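Long-range contact in intracellular serine protease (Bacillus licheniformis, PDB 4ZOQ), which is a subtilisin-like serine protease associated with lanthipeptide biosynthesis, cleaving peptide bonds in a sequence-specific way: residues B[282-293]-B[331-340]. Numbering follows the deposited sequence.
Sequences VAGTAALVISEY and VRAYQALKMM
Val-282 and Val-331 meet at nearly a right angle, CG2 to CG2 at 3.9 Å, where the long helix 275-297 of the subtilisin fold, which carries the predicted catalytic Ser-276 near its N-terminal end, receives the C-terminal helix 333-338. Segments 282-293 and 333-338 run nearly parallel, their axes coming within 9.7 Å and crossing at -24°, and no hydrogen bond joins them. One turn on, Thr-285 faces the other segment: OG1, hydrogen-bonded back to Gln-281 O, lies beside Val-331 CG1, just ahead of the short helix, while CG2, turned anti to the backbone N (chi1 -57° for OG1), rests on Ala-336 CB and on Ala-333 CA, the latter at 3.6 Å. The small side chain of Ala-333 is consistent with the close approach of the backbones, CA of Thr-285 to CA of Ala-333 at 5.2 Å. Leu-288 follows with looser methyl contacts to Ala-333 and Leu-337. Val-289 divides its branches, CG2 against Ala-336 CB and CG1 against Met-340 SD at 3.9 Å; it also touches Ile-309 of helix 303-313. Glu-292 and Met-340 approach from opposite directions, Glu-292 CG meeting Met-340 CE at 3.7 Å. The carboxylate brings OE1 next to Leu-337 CD2, and its OE2 is salt-bridged to Arg-296. With an alanine in place of Glu-292, Arg-296 is likely to lose this carboxylate partner, and Leu-337 CD2 and Met-340 SD part of the cover they have from its outer atoms. A bend at chi3 (74°) brings Met-340 CE to the edge of the Tyr-293 ring, near its plane, and to within 3.6 Å of Tyr-293 N.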
# COMPACT_ATOMS: atom_id res chain seq x y z
N VAL B 282 -2.53 -8.66 2.64
CA VAL B 282 -2.87 -9.21 1.34
C VAL B 282 -1.65 -9.15 0.40
O VAL B 282 -1.39 -10.09 -0.34
CB VAL B 282 -4.08 -8.45 0.72
CG1 VAL B 282 -4.51 -9.08 -0.62
CG2 VAL B 282 -5.23 -8.42 1.71
N ALA B 283 -0.92 -8.04 0.42
CA ALA B 283 0.28 -7.95 -0.39
C ALA B 283 1.27 -9.04 0.04
O ALA B 283 1.85 -9.74 -0.82
CB ALA B 283 0.91 -6.57 -0.27
N GLY B 284 1.43 -9.22 1.36
CA GLY B 284 2.28 -10.26 1.92
C GLY B 284 1.83 -11.64 1.48
O GLY B 284 2.65 -12.47 1.08
N THR B 285 0.52 -11.85 1.50
CA THR B 285 -0.05 -13.12 1.05
C THR B 285 0.22 -13.32 -0.45
O THR B 285 0.56 -14.43 -0.88
CB THR B 285 -1.56 -13.21 1.30
OG1 THR B 285 -1.85 -13.01 2.69
CG2 THR B 285 -2.09 -14.59 0.86
N ALA B 286 0.10 -12.25 -1.24
CA ALA B 286 0.38 -12.35 -2.67
C ALA B 286 1.83 -12.76 -2.93
O ALA B 286 2.11 -13.61 -3.80
CB ALA B 286 0.09 -11.03 -3.36
N ALA B 287 2.75 -12.15 -2.18
CA ALA B 287 4.17 -12.49 -2.28
C ALA B 287 4.38 -13.96 -1.91
O ALA B 287 5.21 -14.65 -2.50
CB ALA B 287 5.02 -11.58 -1.40
N LEU B 288 3.60 -14.46 -0.95
CA LEU B 288 3.72 -15.87 -0.61
C LEU B 288 3.29 -16.79 -1.77
O LEU B 288 3.97 -17.78 -2.05
CB LEU B 288 2.91 -16.21 0.65
CG LEU B 288 3.54 -15.88 2.00
CD1 LEU B 288 2.70 -16.53 3.11
CD2 LEU B 288 5.00 -16.37 2.04
N VAL B 289 2.19 -16.44 -2.43
CA VAL B 289 1.67 -17.23 -3.54
C VAL B 289 2.66 -17.21 -4.70
O VAL B 289 2.97 -18.26 -5.27
CB VAL B 289 0.30 -16.72 -4.01
CG1 VAL B 289 -0.06 -17.31 -5.38
CG2 VAL B 289 -0.75 -17.07 -2.98
N ILE B 290 3.18 -16.02 -5.02
CA ILE B 290 4.17 -15.92 -6.07
C ILE B 290 5.39 -16.80 -5.74
O ILE B 290 5.86 -17.55 -6.59
CB ILE B 290 4.61 -14.45 -6.31
CG1 ILE B 290 3.48 -13.64 -6.94
CG2 ILE B 290 5.85 -14.41 -7.22
CD1 ILE B 290 3.62 -12.16 -6.85
N SER B 291 5.85 -16.75 -4.49
CA SER B 291 7.00 -17.55 -4.07
C SER B 291 6.70 -19.05 -4.25
O SER B 291 7.47 -19.78 -4.89
CB SER B 291 7.34 -17.25 -2.62
OG SER B 291 7.70 -15.89 -2.45
N GLU B 292 5.55 -19.51 -3.76
CA GLU B 292 5.25 -20.92 -3.92
C GLU B 292 5.13 -21.32 -5.40
O GLU B 292 5.68 -22.34 -5.83
CB GLU B 292 3.97 -21.30 -3.20
CG GLU B 292 3.63 -22.75 -3.43
CD GLU B 292 2.92 -23.37 -2.27
OE1 GLU B 292 3.26 -23.04 -1.11
OE2 GLU B 292 2.02 -24.20 -2.52
N TYR B 293 4.44 -20.50 -6.18
CA TYR B 293 4.20 -20.83 -7.58
C TYR B 293 5.52 -20.93 -8.35
O TYR B 293 5.73 -21.85 -9.14
CB TYR B 293 3.28 -19.79 -8.22
CG TYR B 293 2.82 -20.14 -9.61
CD1 TYR B 293 3.65 -19.98 -10.72
CD2 TYR B 293 1.54 -20.67 -9.81
CE1 TYR B 293 3.20 -20.31 -12.01
CE2 TYR B 293 1.08 -21.01 -11.09
CZ TYR B 293 1.91 -20.83 -12.18
OH TYR B 293 1.46 -21.17 -13.43
N VAL B 331 -9.04 -12.40 3.21
CA VAL B 331 -7.86 -13.14 2.80
C VAL B 331 -7.24 -13.94 3.95
O VAL B 331 -7.09 -13.43 5.05
CB VAL B 331 -6.78 -12.18 2.21
CG1 VAL B 331 -5.42 -12.89 2.07
CG2 VAL B 331 -7.26 -11.65 0.88
N ARG B 332 -6.88 -15.18 3.69
CA ARG B 332 -6.19 -16.02 4.67
C ARG B 332 -5.03 -16.70 3.97
O ARG B 332 -5.24 -17.55 3.09
CB ARG B 332 -7.12 -17.05 5.30
CG ARG B 332 -8.23 -16.43 6.18
CD ARG B 332 -9.23 -17.52 6.56
NE ARG B 332 -9.83 -18.07 5.33
CZ ARG B 332 -10.74 -19.05 5.30
NH1 ARG B 332 -11.15 -19.60 6.44
NH2 ARG B 332 -11.22 -19.47 4.12
N ALA B 333 -3.81 -16.33 4.34
CA ALA B 333 -2.62 -16.83 3.65
C ALA B 333 -2.54 -18.36 3.63
O ALA B 333 -2.23 -18.93 2.59
CB ALA B 333 -1.36 -16.25 4.30
N TYR B 334 -2.83 -19.03 4.75
CA TYR B 334 -2.72 -20.50 4.77
C TYR B 334 -3.73 -21.15 3.83
O TYR B 334 -3.45 -22.17 3.24
CB TYR B 334 -2.88 -21.08 6.19
CG TYR B 334 -4.30 -21.12 6.69
CD1 TYR B 334 -4.84 -20.02 7.37
CD2 TYR B 334 -5.10 -22.25 6.49
CE1 TYR B 334 -6.15 -20.04 7.82
CE2 TYR B 334 -6.39 -22.29 6.95
CZ TYR B 334 -6.91 -21.17 7.62
OH TYR B 334 -8.21 -21.19 8.08
N GLN B 335 -4.90 -20.53 3.69
CA GLN B 335 -5.90 -21.05 2.78
C GLN B 335 -5.44 -20.86 1.35
O GLN B 335 -5.65 -21.71 0.50
CB GLN B 335 -7.24 -20.35 2.96
CG GLN B 335 -8.04 -20.77 4.16
CD GLN B 335 -8.42 -22.24 4.17
OE1 GLN B 335 -8.24 -22.97 3.17
NE2 GLN B 335 -9.03 -22.66 5.28
N ALA B 336 -4.81 -19.71 1.10
CA ALA B 336 -4.27 -19.40 -0.22
C ALA B 336 -3.29 -20.47 -0.67
O ALA B 336 -3.37 -20.98 -1.79
CB ALA B 336 -3.58 -18.03 -0.22
N LEU B 337 -2.38 -20.83 0.23
CA LEU B 337 -1.36 -21.84 -0.05
C LEU B 337 -2.02 -23.23 -0.13
O LEU B 337 -1.64 -24.07 -0.95
CB LEU B 337 -0.25 -21.81 1.02
CG LEU B 337 0.64 -20.55 1.10
CD1 LEU B 337 1.57 -20.65 2.26
CD2 LEU B 337 1.46 -20.34 -0.17
N LYS B 338 -3.04 -23.43 0.69
CA LYS B 338 -3.71 -24.72 0.74
C LYS B 338 -4.44 -25.00 -0.57
O LYS B 338 -4.55 -26.15 -1.01
CB LYS B 338 -4.68 -24.76 1.92
CG LYS B 338 -5.28 -26.10 2.24
CD LYS B 338 -6.43 -25.95 3.24
CE LYS B 338 -7.74 -26.51 2.68
NZ LYS B 338 -8.93 -26.11 3.49
N MET B 339 -4.89 -23.95 -1.24
CA MET B 339 -5.54 -24.19 -2.52
C MET B 339 -4.60 -24.31 -3.69
O MET B 339 -5.05 -24.47 -4.81
CB MET B 339 -6.56 -23.14 -2.86
CG MET B 339 -7.85 -23.29 -2.12
SD MET B 339 -9.05 -22.40 -3.12
CE MET B 339 -7.93 -21.36 -4.11
N MET B 340 -3.31 -24.24 -3.42
CA MET B 340 -2.32 -24.44 -4.47
C MET B 340 -1.83 -25.89 -4.50
O MET B 340 -0.95 -26.24 -5.30
CB MET B 340 -1.14 -23.48 -4.28
CG MET B 340 -1.46 -22.03 -4.46
SD MET B 340 -0.00 -21.03 -4.10
CE MET B 340 0.97 -21.37 -5.57